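Local coordinates for prolyl 4-hydroxylase (Phytophthora capsici LT1534, PDB 6IUQ), which probably hydroxylates prolyl residues of protein substrates, using iron(II), 2-oxoglutarate and molecular oxygen as in related double-stranded β-helix dioxygenases, at residues A[7-12]-A[106-111]; A[18-23]-A[114-119]; A[190-195]-A[323-328]; A[245-250]-A[258-263]. One frame throughout, in Å; residues are numbered along the deposited sequence.

How the contacts relate
From the N terminus, the loop residues 7-12 come first and reach forward to the start of helix 108-115 in contact 1. Helix 17-23 follows and meets the break between helices 108-115 and 118-126 in contact 2. The segments of these two contacts alternate along the chain, so their loops cross, and their centres lie about 17 Å apart. Contact 3 opens after strand 186-189 and closes a long loop on the C-terminal helix 313-328. Nested inside it is contact 4, a short closure of residues 245-250 on helix 254-262. L258 and R262 of contact 4 pack against contact 3, on the far side of the chain's centre from contact 1.

Contact 1 (A[7-12]-A[106-111]); sequences GVYKES and KVPELD
Y9 reaches from the N-terminal loop to the first turn of helix 108-115, meeting E109 with the end of its ring. Its CB already points at the helix; CG lies anti to the carbonyl carbon and beside the backbone N (chi1 -62°), and the ring runs on toward E109. Along the way the ring is packed by aromatic neighbours: F13 meets it edge-to-face, and F5 lies against it at an inclination. At CZ the ring comes to 4.1 Å from E109 CG, and one atom further Y9 OH stands 3.6 Å from that same CG. P108 CD is more distant, 4.5 Å from Y9 OH. No direct hydrogen bond joins the two segments. Instead a water donates both to Y9 OH (3.1 Å) and to E109 OE2, while E109 OE2 also forms a salt bridge with R15. The E109 chain bends at chi2, and its carboxylate plane stands 81° from the ring. The main polar partner of Y9 OH is E55 OE2. The E55 carboxylate also takes the backbone amides of E109 and L110, so helix 46-61 binds both the tyrosine and the N-terminal turn of helix 108-115, with A51 of that same helix against the ring.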
loop_
_atom_site.group_PDB
_atom_site.type_symbol
_atom_site.label_atom_id
_atom_site.label_comp_id
_atom_site.label_asym_id
_atom_site.label_seq_id
_atom_site.Cartn_x
_atom_site.Cartn_y
_atom_site.Cartn_z
ATOM N N GLY A 7 -22.453 19.081 -8.869
ATOM C CA GLY A 7 -21.676 20.203 -8.362
ATOM C C GLY A 7 -22.113 20.742 -7.009
ATOM O O GLY A 7 -21.658 21.807 -6.572
ATOM N N VAL A 8 -22.991 20.007 -6.335
ATOM C CA VAL A 8 -23.464 20.433 -5.028
ATOM C C VAL A 8 -23.029 19.408 -3.992
ATOM O O VAL A 8 -23.226 18.205 -4.173
ATOM C CB VAL A 8 -25.004 20.614 -4.997
ATOM C CG1 VAL A 8 -25.433 21.313 -3.707
ATOM C CG2 VAL A 8 -25.474 21.412 -6.218
ATOM N N TYR A 9 -22.426 19.889 -2.912
ATOM C CA TYR A 9 -21.823 19.003 -1.931
ATOM C C TYR A 9 -22.583 19.075 -0.620
ATOM O O TYR A 9 -23.070 20.135 -0.235
ATOM C CB TYR A 9 -20.342 19.363 -1.730
ATOM C CG TYR A 9 -19.529 19.195 -2.996
ATOM C CD1 TYR A 9 -18.983 17.964 -3.335
ATOM C CD2 TYR A 9 -19.333 20.262 -3.872
ATOM C CE1 TYR A 9 -18.258 17.798 -4.502
ATOM C CE2 TYR A 9 -18.607 20.101 -5.048
ATOM C CZ TYR A 9 -18.075 18.868 -5.352
ATOM O OH TYR A 9 -17.342 18.699 -6.507
ATOM N N LYS A 10 -22.673 17.942 0.067
ATOM C CA LYS A 10 -23.420 17.858 1.320
ATOM C C LYS A 10 -22.850 18.732 2.438
ATOM O O LYS A 10 -23.525 18.990 3.437
ATOM C CB LYS A 10 -23.476 16.405 1.794
ATOM C CG LYS A 10 -24.854 15.777 1.693
ATOM C CD LYS A 10 -25.671 16.002 2.968
ATOM C CE LYS A 10 -25.134 15.184 4.138
ATOM N NZ LYS A 10 -25.805 15.538 5.423
ATOM N N GLU A 11 -21.613 19.184 2.270
ATOM C CA GLU A 11 -20.926 19.924 3.321
ATOM C C GLU A 11 -19.954 20.933 2.724
ATOM O O GLU A 11 -19.367 20.696 1.675
ATOM C CB GLU A 11 -20.194 18.953 4.246
ATOM C CG GLU A 11 -19.258 19.610 5.244
ATOM C CD GLU A 11 -18.617 18.599 6.179
ATOM O OE1 GLU A 11 -17.529 18.898 6.752
ATOM O OE2 GLU A 11 -19.212 17.510 6.337
ATOM N N SER A 12 -19.790 22.068 3.382
ATOM C CA SER A 12 -18.885 23.072 2.871
ATOM C C SER A 12 -17.450 22.571 3.043
ATOM O O SER A 12 -17.158 21.852 3.994
ATOM C CB SER A 12 -19.113 24.407 3.581
ATOM O OG SER A 12 -18.460 24.436 4.830
ATOM N N LYS A 106 -15.370 15.091 -15.380
ATOM C CA LYS A 106 -16.667 14.944 -14.728
ATOM C C LYS A 106 -16.599 15.187 -13.227
ATOM O O LYS A 106 -17.622 15.458 -12.613
ATOM C CB LYS A 106 -17.257 13.555 -14.986
ATOM C CG LYS A 106 -17.397 13.208 -16.462
ATOM C CD LYS A 106 -18.020 11.833 -16.664
ATOM C CE LYS A 106 -18.289 11.564 -18.148
ATOM N NZ LYS A 106 -19.229 12.565 -18.750
ATOM N N VAL A 107 -15.403 15.093 -12.638
ATOM C CA VAL A 107 -15.258 15.134 -11.175
ATOM C C VAL A 107 -14.156 16.085 -10.700
ATOM O O VAL A 107 -13.015 15.675 -10.454
ATOM C CB VAL A 107 -14.993 13.723 -10.619
ATOM C CG1 VAL A 107 -16.307 12.953 -10.458
ATOM C CG2 VAL A 107 -14.024 12.948 -11.530
ATOM N N PRO A 108 -14.507 17.368 -10.539
ATOM C CA PRO A 108 -13.546 18.457 -10.299
ATOM C C PRO A 108 -12.607 18.275 -9.100
ATOM O O PRO A 108 -11.415 18.615 -9.207
ATOM C CB PRO A 108 -14.457 19.679 -10.079
ATOM C CG PRO A 108 -15.690 19.364 -10.838
ATOM C CD PRO A 108 -15.891 17.872 -10.639
ATOM N N GLU A 109 -13.113 17.778 -7.975
ATOM C CA GLU A 109 -12.238 17.587 -6.829
ATOM C C GLU A 109 -11.292 16.413 -7.070
ATOM O O GLU A 109 -10.133 16.443 -6.651
ATOM C CB GLU A 109 -13.043 17.378 -5.537
ATOM C CG GLU A 109 -13.947 18.550 -5.178
ATOM C CD GLU A 109 -13.198 19.885 -5.143
ATOM O OE1 GLU A 109 -12.039 19.936 -4.659
ATOM O OE2 GLU A 109 -13.769 20.892 -5.621
ATOM N N LEU A 110 -11.778 15.368 -7.729
ATOM C CA LEU A 110 -10.893 14.249 -8.045
ATOM C C LEU A 110 -9.888 14.662 -9.114
ATOM O O LEU A 110 -8.744 14.223 -9.079
ATOM C CB LEU A 110 -11.689 13.028 -8.488
ATOM C CG LEU A 110 -12.438 12.305 -7.365
ATOM C CD1 LEU A 110 -13.387 11.240 -7.928
ATOM C CD2 LEU A 110 -11.449 11.692 -6.369
ATOM N N ASP A 111 -10.303 15.525 -10.043
ATOM C CA ASP A 111 -9.407 16.009 -11.086
ATOM C C ASP A 111 -8.304 16.874 -10.473
ATOM O O ASP A 111 -7.133 16.714 -10.787
ATOM C CB ASP A 111 -10.188 16.793 -12.143
ATOM C CG ASP A 111 -9.351 17.126 -13.380
ATOM O OD1 ASP A 111 -8.177 16.681 -13.470
ATOM O OD2 ASP A 111 -9.880 17.828 -14.276
HETATM O O HOH W 1 -15.961 21.421 -6.803
#

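Contact 2 (A[18-23]-A[114-119]); sequences ERLHNK and FHSTEL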
loop_
_atom_site.group_PDB
_atom_site.type_symbol
_atom_site.label_atom_id
_atom_site.label_comp_id
_atom_site.label_asym_id
_atom_site.label_seq_id
_atom_site.Cartn_x
_atom_site.Cartn_y
_atom_site.Cartn_z
ATOM N N GLU A 18 -2.236 23.574 1.062
ATOM C CA GLU A 18 -1.222 23.830 2.073
ATOM C C GLU A 18 -1.362 22.898 3.278
ATOM O O GLU A 18 -0.363 22.437 3.826
ATOM C CB GLU A 18 -1.283 25.295 2.523
ATOM C CG GLU A 18 -0.551 25.554 3.833
ATOM C CD GLU A 18 -0.212 27.016 4.053
ATOM O OE1 GLU A 18 -0.780 27.880 3.343
ATOM O OE2 GLU A 18 0.633 27.293 4.936
ATOM N N ARG A 19 -2.594 22.623 3.692
ATOM C CA ARG A 19 -2.832 21.646 4.755
ATOM C C ARG A 19 -2.195 20.308 4.351
ATOM O O ARG A 19 -1.458 19.696 5.127
ATOM C CB ARG A 19 -4.335 21.480 5.026
ATOM C CG ARG A 19 -4.672 20.400 6.043
ATOM C CD ARG A 19 -6.165 20.070 6.086
ATOM N NE ARG A 19 -6.457 19.078 7.126
ATOM C CZ ARG A 19 -7.356 19.247 8.093
ATOM N NH1 ARG A 19 -8.069 20.364 8.152
ATOM N NH2 ARG A 19 -7.544 18.302 9.002
ATOM N N LEU A 20 -2.457 19.887 3.116
ATOM C CA LEU A 20 -1.945 18.626 2.603
ATOM C C LEU A 20 -0.431 18.626 2.637
ATOM O O LEU A 20 0.193 17.705 3.170
ATOM C CB LEU A 20 -2.456 18.388 1.190
ATOM C CG LEU A 20 -2.024 17.105 0.499
ATOM C CD1 LEU A 20 -2.143 15.904 1.444
ATOM C CD2 LEU A 20 -2.869 16.908 -0.757
ATOM N N HIS A 21 0.165 19.681 2.098
ATOM C CA HIS A 21 1.610 19.802 2.118
ATOM C C HIS A 21 2.159 19.758 3.544
ATOM O O HIS A 21 3.154 19.077 3.803
ATOM C CB HIS A 21 2.061 21.089 1.427
ATOM C CG HIS A 21 3.512 21.079 1.063
ATOM N ND1 HIS A 21 4.505 21.412 1.957
ATOM C CD2 HIS A 21 4.138 20.745 -0.090
ATOM C CE1 HIS A 21 5.683 21.292 1.369
ATOM N NE2 HIS A 21 5.487 20.893 0.125
ATOM N N ASN A 22 1.517 20.462 4.476
ATOM C CA ASN A 22 2.013 20.471 5.854
ATOM C C ASN A 22 1.800 19.130 6.559
ATOM O O ASN A 22 2.549 18.769 7.465
ATOM C CB ASN A 22 1.355 21.589 6.665
ATOM C CG ASN A 22 1.754 22.973 6.175
ATOM O OD1 ASN A 22 2.785 23.142 5.523
ATOM N ND2 ASN A 22 0.937 23.970 6.488
ATOM N N LYS A 23 0.770 18.392 6.168
ATOM C CA LYS A 23 0.569 17.071 6.769
ATOM C C LYS A 23 1.694 16.128 6.361
ATOM O O LYS A 23 2.109 15.296 7.147
ATOM C CB LYS A 23 -0.772 16.477 6.371
ATOM C CG LYS A 23 -1.926 17.115 7.063
ATOM C CD LYS A 23 -1.858 16.831 8.543
ATOM C CE LYS A 23 -3.167 17.200 9.211
ATOM N NZ LYS A 23 -3.229 16.563 10.555
ATOM N N PHE A 114 -5.917 14.726 -8.796
ATOM C CA PHE A 114 -5.033 14.088 -9.764
ATOM C C PHE A 114 -3.880 15.011 -10.158
ATOM O O PHE A 114 -2.765 14.562 -10.320
ATOM C CB PHE A 114 -5.798 13.661 -11.015
ATOM C CG PHE A 114 -4.920 13.056 -12.080
ATOM C CD1 PHE A 114 -4.679 11.688 -12.099
ATOM C CD2 PHE A 114 -4.332 13.849 -13.061
ATOM C CE1 PHE A 114 -3.870 11.123 -13.076
ATOM C CE2 PHE A 114 -3.514 13.291 -14.030
ATOM C CZ PHE A 114 -3.286 11.928 -14.040
ATOM N N HIS A 115 -4.156 16.300 -10.290
ATOM C CA HIS A 115 -3.163 17.269 -10.737
ATOM C C HIS A 115 -2.335 17.850 -9.606
ATOM O O HIS A 115 -1.330 18.521 -9.830
ATOM C CB HIS A 115 -3.858 18.409 -11.497
ATOM C CG HIS A 115 -4.249 18.040 -12.895
ATOM N ND1 HIS A 115 -5.559 17.872 -13.284
ATOM C CD2 HIS A 115 -3.492 17.794 -13.993
ATOM C CE1 HIS A 115 -5.593 17.552 -14.567
ATOM N NE2 HIS A 115 -4.353 17.495 -15.017
ATOM N N SER A 116 -2.755 17.605 -8.379
ATOM C CA SER A 116 -1.995 18.099 -7.242
ATOM C C SER A 116 -0.603 17.464 -7.171
ATOM O O SER A 116 -0.431 16.271 -7.432
ATOM C CB SER A 116 -2.761 17.842 -5.947
ATOM O OG SER A 116 -1.884 17.934 -4.849
ATOM N N THR A 117 0.396 18.269 -6.833
ATOM C CA THR A 117 1.756 17.763 -6.687
ATOM C C THR A 117 2.298 17.922 -5.276
ATOM O O THR A 117 3.516 17.820 -5.068
ATOM C CB THR A 117 2.741 18.475 -7.626
ATOM O OG1 THR A 117 2.729 19.882 -7.343
ATOM C CG2 THR A 117 2.388 18.217 -9.070
ATOM N N GLU A 118 1.412 18.189 -4.317
ATOM C CA GLU A 118 1.839 18.436 -2.937
ATOM C C GLU A 118 2.572 17.220 -2.379
ATOM O O GLU A 118 3.649 17.344 -1.787
ATOM C CB GLU A 118 0.642 18.800 -2.061
ATOM C CG GLU A 118 0.419 20.312 -1.951
ATOM C CD GLU A 118 0.132 20.962 -3.303
ATOM O OE1 GLU A 118 -0.651 20.375 -4.093
ATOM O OE2 GLU A 118 0.687 22.054 -3.580
ATOM N N LEU A 119 2.006 16.042 -2.618
ATOM C CA LEU A 119 2.595 14.806 -2.160
ATOM C C LEU A 119 3.967 14.595 -2.787
ATOM O O LEU A 119 4.935 14.322 -2.089
ATOM C CB LEU A 119 1.658 13.648 -2.486
ATOM C CG LEU A 119 1.882 12.267 -1.887
ATOM C CD1 LEU A 119 2.213 12.342 -0.385
ATOM C CD2 LEU A 119 0.615 11.471 -2.128
#
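H21 and E118 bring the two backbones closest, with 5.2 Å between H21 CA and E118 CA. Helix 17-23 here faces the kink where helix 108-115 ends and helix 118-126 starts: S116 leaves helical geometry and T117 occupies the N-cap position of the new helix. E118, in its first turn, carries most of the contact. Its CB rests on the branch point of L20, E118 CB to L20 CG being 4.1 Å, and its CG lies 3.8 Å from H21 CB. H21 crosses the E118 side chain at about a right angle, with H21 CD2 3.8 Å from the backbone E118 O. This junction of two consecutive helices lies alongside the strands of the double-stranded β-helix core, and helix 17-23 packs over its break. E118 turns back at chi2 (61°), which brings its carboxylate to S116, where S116 OG donates to E118 OE1 at 2.8 Å on the anti lone pair. That bond ties the carboxylate to the linker. L20 CD2 lies 4.3 Å from S116 OG, adding an apolar edge beside the hydroxyl. Y17, one residue ahead of the segment, touches both S116 and E118, while L20 also packs on C43 and F44.

Contact 3 (A[190-195]-A[323-328]); sequences PFLQQP and RDVRAM
A β-hairpin tip docks on the last turns of the C-terminal helix, mainly through L192 against V325 and R326. The loop 190-195, which joins strands 186-189 and 196-198 of the smaller sheet, begins with a type II turn from P190 to Q193, closed by Q193 N to P190 O at 2.8 Å. L192 occupies its third position with positive phi (70°). Its CD1 touches V325 CG1 at 4.1 Å, the two side chains crossing at a slant, while its CD2 sits over one face of the F191 ring, offset toward the rim. R326 works along its aliphatic part: R326 CG lies 3.8 Å from L192 CA, with R326 CB 4.4 Å from L192 CD2. CG is anti to the backbone N of R326 (chi1 -152°), which lays the chain along the turn, and a bend at chi3 directs the guanidinium onward. There R326 NE donates to a water in the guanidinium plane at 2.9 Å, and that water donates in turn to Q193 O at 3.2 Å and, weakly, to Q194 OE1. The charged end pairs with E278 through R326 NH2. L192's own amide and carbonyl are held by Y275 OH and N329 ND2. Helix 254-262 packs on both partners, L258 touching L192 and V325, and helix 271-274 adds V274 against L192.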
loop_
_atom_site.group_PDB
_atom_site.type_symbol
_atom_site.label_atom_id
_atom_site.label_comp_id
_atom_site.label_asym_id
_atom_site.label_seq_id
_atom_site.Cartn_x
_atom_site.Cartn_y
_atom_site.Cartn_z
ATOM N N PRO A 190 5.730 -5.163 8.574
ATOM C CA PRO A 190 7.135 -4.724 8.567
ATOM C C PRO A 190 8.005 -5.957 8.835
ATOM O O PRO A 190 7.736 -6.667 9.810
ATOM C CB PRO A 190 7.210 -3.700 9.715
ATOM C CG PRO A 190 5.794 -3.336 10.006
ATOM C CD PRO A 190 4.925 -4.486 9.606
ATOM N N PHE A 191 8.986 -6.223 7.974
ATOM C CA PHE A 191 9.552 -7.566 7.856
ATOM C C PHE A 191 10.152 -8.038 9.187
ATOM O O PHE A 191 11.025 -7.375 9.759
ATOM C CB PHE A 191 10.606 -7.599 6.728
ATOM C CG PHE A 191 10.847 -8.980 6.128
ATOM C CD1 PHE A 191 9.845 -9.641 5.441
ATOM C CD2 PHE A 191 12.082 -9.588 6.230
ATOM C CE1 PHE A 191 10.065 -10.885 4.880
ATOM C CE2 PHE A 191 12.309 -10.850 5.671
ATOM C CZ PHE A 191 11.302 -11.490 5.000
ATOM N N LEU A 192 9.646 -9.179 9.666
ATOM C CA LEU A 192 10.050 -9.820 10.931
ATOM C C LEU A 192 9.601 -9.070 12.196
ATOM O O LEU A 192 9.975 -9.461 13.283
ATOM C CB LEU A 192 11.574 -10.021 10.990
ATOM C CG LEU A 192 12.278 -10.657 9.783
ATOM C CD1 LEU A 192 13.738 -10.837 10.119
ATOM C CD2 LEU A 192 11.631 -11.998 9.371
ATOM N N GLN A 193 8.803 -8.011 12.067
ATOM C CA GLN A 193 8.296 -7.293 13.241
ATOM C C GLN A 193 6.899 -7.757 13.561
ATOM O O GLN A 193 6.360 -8.614 12.883
ATOM C CB GLN A 193 8.256 -5.776 13.017
ATOM C CG GLN A 193 9.545 -5.151 12.512
ATOM C CD GLN A 193 10.748 -5.595 13.300
ATOM O OE1 GLN A 193 11.751 -5.989 12.717
ATOM N NE2 GLN A 193 10.658 -5.549 14.626
ATOM N N GLN A 194 6.296 -7.169 14.581
ATOM C CA GLN A 194 4.888 -7.394 14.850
ATOM C C GLN A 194 4.072 -6.766 13.739
ATOM O O GLN A 194 4.396 -5.672 13.287
ATOM C CB GLN A 194 4.492 -6.811 16.212
ATOM C CG GLN A 194 4.596 -7.794 17.366
ATOM C CD GLN A 194 3.884 -9.135 17.087
ATOM O OE1 GLN A 194 4.425 -10.040 16.420
ATOM N NE2 GLN A 194 2.652 -9.243 17.559
ATOM N N PRO A 195 3.021 -7.455 13.287
ATOM C CA PRO A 195 2.139 -6.885 12.262
ATOM C C PRO A 195 1.420 -5.638 12.773
ATOM O O PRO A 195 1.239 -5.450 13.982
ATOM C CB PRO A 195 1.137 -8.015 11.988
ATOM C CG PRO A 195 1.780 -9.252 12.523
ATOM C CD PRO A 195 2.606 -8.809 13.685
ATOM N N ARG A 323 12.426 -17.009 10.420
ATOM C CA ARG A 323 11.160 -17.294 11.085
ATOM C C ARG A 323 11.361 -17.336 12.598
ATOM O O ARG A 323 10.506 -16.894 13.356
ATOM C CB ARG A 323 10.562 -18.600 10.573
ATOM C CG ARG A 323 10.025 -18.471 9.160
ATOM C CD ARG A 323 9.637 -19.809 8.593
ATOM N NE ARG A 323 8.737 -20.480 9.511
ATOM C CZ ARG A 323 7.416 -20.342 9.519
ATOM N NH1 ARG A 323 6.807 -19.556 8.633
ATOM N NH2 ARG A 323 6.700 -21.004 10.415
ATOM N N ASP A 324 12.515 -17.836 13.033
ATOM C CA ASP A 324 12.870 -17.828 14.453
ATOM C C ASP A 324 13.021 -16.406 15.036
ATOM O O ASP A 324 12.610 -16.138 16.163
ATOM C CB ASP A 324 14.159 -18.614 14.663
ATOM C CG ASP A 324 13.929 -20.118 14.686
ATOM O OD1 ASP A 324 12.875 -20.542 15.209
ATOM O OD2 ASP A 324 14.799 -20.871 14.175
ATOM N N VAL A 325 13.620 -15.502 14.270
ATOM C CA VAL A 325 13.727 -14.105 14.673
ATOM C C VAL A 325 12.342 -13.485 14.839
ATOM O O VAL A 325 12.070 -12.756 15.795
ATOM C CB VAL A 325 14.513 -13.284 13.644
ATOM C CG1 VAL A 325 14.443 -11.814 13.995
ATOM C CG2 VAL A 325 15.964 -13.765 13.565
ATOM N N ARG A 326 11.466 -13.793 13.895
ATOM C CA ARG A 326 10.096 -13.326 13.929
ATOM C C ARG A 326 9.361 -13.805 15.185
ATOM O O ARG A 326 8.676 -13.026 15.853
ATOM C CB ARG A 326 9.367 -13.799 12.673
ATOM C CG ARG A 326 8.243 -12.899 12.262
ATOM C CD ARG A 326 7.424 -13.516 11.153
ATOM N NE ARG A 326 6.012 -13.266 11.420
ATOM C CZ ARG A 326 5.016 -13.942 10.868
ATOM N NH1 ARG A 326 5.275 -14.918 10.003
ATOM N NH2 ARG A 326 3.768 -13.638 11.194
ATOM N N ALA A 327 9.499 -15.094 15.492
ATOM C CA ALA A 327 8.872 -15.682 16.669
ATOM C C ALA A 327 9.404 -15.072 17.970
ATOM O O ALA A 327 8.689 -15.035 18.964
ATOM C CB ALA A 327 9.074 -17.181 16.676
HETATM N N MSE A 328 10.651 -14.604 17.968
HETATM C CA MSE A 328 11.225 -13.979 19.163
HETATM C C MSE A 328 10.776 -12.527 19.342
HETATM O O MSE A 328 10.798 -12.002 20.450
HETATM C CB MSE A 328 12.754 -14.057 19.137
HETATM C CG MSE A 328 13.306 -15.377 19.701
HETATM SE SE MSE A 328 15.000 -15.998 18.920
HETATM C CE MSE A 328 14.435 -17.736 18.202
HETATM O O HOH W 2 4.784 -11.323 13.253
#

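Contact 4 (A[245-250]-A[258-263]); sequences RLTQSD and LERLRR
R260 inserts its guanidinium among R245, T247 and D250, and both of its terminal nitrogens are bonded to D250. The salt bridge is end-on: R260 NH2 meets D250 OD2 at 2.9 Å in a nearly straight bond (176°), and R260 NH1 meets D250 OD1 at 3.2 Å on the syn lone pair, carboxylate and guanidinium nearly coplanar. R260 NH2 also donates to R245 O at 2.6 Å, a short and, unlike the bond to D250, clearly bent bond, the donor lying above that carbonyl's plane. The guanidinium of R245 stacks on R260, centres 4.5 Å apart and planes at 29°, with R260 NE over its face. These like charges are probably eased by D250. With a bend at chi3 (-51°), the R260 guanidinium turns its NH2 edge to the R245 carbonyl and to D250. In the second shell, T247 N donates to D250 OD2 at 2.8 Å from above the carboxylate plane, and T247 OG1 adds a weak bond, so OD2 is gripped from the loop as well as by the arginine. A water accepts from R245 N at 2.8 Å and from R260 NE, linking the R245 backbone amide to the R260 NE-H. The contact fastens the surface loop after strand 224-232 back onto helix 254-262, the helix that follows it. Within that helix W254 touches L246 and F257 touches D250, while L258 turns to helix 313-328, packing on L322.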
loop_
_atom_site.group_PDB
_atom_site.type_symbol
_atom_site.label_atom_id
_atom_site.label_comp_id
_atom_site.label_asym_id
_atom_site.label_seq_id
_atom_site.Cartn_x
_atom_site.Cartn_y
_atom_site.Cartn_z
ATOM N N ARG A 245 23.932 -8.127 1.775
ATOM C CA ARG A 245 25.327 -8.158 2.207
ATOM C C ARG A 245 25.445 -8.821 3.563
ATOM O O ARG A 245 24.679 -8.512 4.471
ATOM C CB ARG A 245 25.936 -6.757 2.304
ATOM C CG ARG A 245 25.654 -5.821 1.147
ATOM C CD ARG A 245 26.592 -4.597 1.168
ATOM N NE ARG A 245 26.623 -3.859 2.439
ATOM C CZ ARG A 245 25.690 -2.988 2.825
ATOM N NH1 ARG A 245 24.626 -2.783 2.063
ATOM N NH2 ARG A 245 25.805 -2.338 3.982
ATOM N N LEU A 246 26.412 -9.724 3.695
ATOM C CA LEU A 246 26.891 -10.154 5.007
ATOM C C LEU A 246 28.280 -9.566 5.260
ATOM O O LEU A 246 29.214 -9.817 4.502
ATOM C CB LEU A 246 26.951 -11.680 5.120
ATOM C CG LEU A 246 27.558 -12.145 6.451
ATOM C CD1 LEU A 246 26.663 -11.723 7.612
ATOM C CD2 LEU A 246 27.824 -13.650 6.491
ATOM N N THR A 247 28.419 -8.795 6.328
ATOM C CA THR A 247 29.661 -8.097 6.584
ATOM C C THR A 247 30.283 -8.619 7.860
ATOM O O THR A 247 29.620 -9.301 8.631
ATOM C CB THR A 247 29.429 -6.573 6.705
ATOM O OG1 THR A 247 28.562 -6.309 7.819
ATOM C CG2 THR A 247 28.789 -6.025 5.452
ATOM N N GLN A 248 31.539 -8.264 8.102
ATOM C CA GLN A 248 32.243 -8.678 9.313
ATOM C C GLN A 248 31.595 -8.139 10.588
ATOM O O GLN A 248 31.538 -8.845 11.596
ATOM C CB GLN A 248 33.710 -8.238 9.236
ATOM C CG GLN A 248 34.536 -8.536 10.483
ATOM C CD GLN A 248 36.031 -8.312 10.260
ATOM O OE1 GLN A 248 36.477 -8.008 9.143
ATOM N NE2 GLN A 248 36.810 -8.461 11.324
ATOM N N SER A 249 31.110 -6.895 10.539
ATOM C CA SER A 249 30.405 -6.269 11.675
ATOM C C SER A 249 29.113 -6.997 12.048
ATOM O O SER A 249 28.689 -6.976 13.204
ATOM C CB SER A 249 30.057 -4.807 11.360
ATOM O OG SER A 249 31.035 -4.218 10.520
ATOM N N ASP A 250 28.470 -7.612 11.059
ATOM C CA ASP A 250 27.234 -8.347 11.308
ATOM C C ASP A 250 27.455 -9.489 12.284
ATOM O O ASP A 250 26.569 -9.811 13.076
ATOM C CB ASP A 250 26.650 -8.893 10.012
ATOM C CG ASP A 250 26.150 -7.794 9.097
ATOM O OD1 ASP A 250 25.698 -6.749 9.618
ATOM O OD2 ASP A 250 26.200 -7.981 7.859
ATOM N N LEU A 258 19.703 -7.777 10.181
ATOM C CA LEU A 258 18.250 -7.930 10.083
ATOM C C LEU A 258 17.599 -6.609 9.689
ATOM O O LEU A 258 16.642 -6.588 8.916
ATOM C CB LEU A 258 17.667 -8.439 11.402
ATOM C CG LEU A 258 18.137 -9.866 11.700
ATOM C CD1 LEU A 258 17.643 -10.388 13.057
ATOM C CD2 LEU A 258 17.702 -10.785 10.561
ATOM N N GLU A 259 18.151 -5.507 10.203
ATOM C CA GLU A 259 17.634 -4.177 9.930
ATOM C C GLU A 259 17.796 -3.784 8.447
ATOM O O GLU A 259 16.876 -3.213 7.859
ATOM C CB GLU A 259 18.315 -3.163 10.858
ATOM C CG GLU A 259 17.575 -1.847 11.055
ATOM C CD GLU A 259 16.293 -1.951 11.896
ATOM O OE1 GLU A 259 15.768 -3.063 12.168
ATOM O OE2 GLU A 259 15.800 -0.878 12.280
ATOM N N ARG A 260 18.925 -4.123 7.824
ATOM C CA ARG A 260 19.073 -3.895 6.377
ATOM C C ARG A 260 18.088 -4.759 5.575
ATOM O O ARG A 260 17.569 -4.334 4.539
ATOM C CB ARG A 260 20.504 -4.182 5.907
ATOM C CG ARG A 260 21.547 -3.236 6.491
ATOM C CD ARG A 260 22.856 -3.236 5.692
ATOM N NE ARG A 260 23.395 -4.570 5.461
ATOM C CZ ARG A 260 24.111 -5.262 6.345
ATOM N NH1 ARG A 260 24.374 -4.754 7.541
ATOM N NH2 ARG A 260 24.554 -6.477 6.036
ATOM N N LEU A 261 17.836 -5.969 6.061
ATOM C CA LEU A 261 16.887 -6.880 5.428
ATOM C C LEU A 261 15.479 -6.307 5.480
ATOM O O LEU A 261 14.768 -6.304 4.476
ATOM C CB LEU A 261 16.936 -8.258 6.105
ATOM C CG LEU A 261 16.058 -9.387 5.573
ATOM C CD1 LEU A 261 16.104 -9.456 4.050
ATOM C CD2 LEU A 261 16.515 -10.713 6.166
ATOM N N ARG A 262 15.100 -5.797 6.654
ATOM C CA ARG A 262 13.779 -5.246 6.872
ATOM C C ARG A 262 13.444 -4.140 5.868
ATOM O O ARG A 262 12.284 -4.004 5.453
ATOM C CB ARG A 262 13.661 -4.723 8.309
ATOM C CG ARG A 262 12.310 -4.131 8.640
ATOM C CD ARG A 262 12.182 -3.642 10.098
ATOM N NE ARG A 262 13.094 -2.539 10.423
ATOM C CZ ARG A 262 12.926 -1.284 10.025
ATOM N NH1 ARG A 262 11.903 -0.978 9.238
ATOM N NH2 ARG A 262 13.795 -0.337 10.375
ATOM N N ARG A 263 14.462 -3.376 5.460
ATOM C CA ARG A 263 14.268 -2.202 4.607
ATOM C C ARG A 263 14.704 -2.433 3.176
ATOM O O ARG A 263 14.882 -1.488 2.415
ATOM C CB ARG A 263 15.035 -1.000 5.165
ATOM C CG ARG A 263 14.639 -0.629 6.579
ATOM C CD ARG A 263 15.378 0.595 7.064
ATOM N NE ARG A 263 15.049 1.754 6.248
ATOM C CZ ARG A 263 15.878 2.291 5.361
ATOM N NH1 ARG A 263 17.089 1.780 5.208
ATOM N NH2 ARG A 263 15.502 3.341 4.643
HETATM O O HOH W 3 22.307 -6.369 3.161
#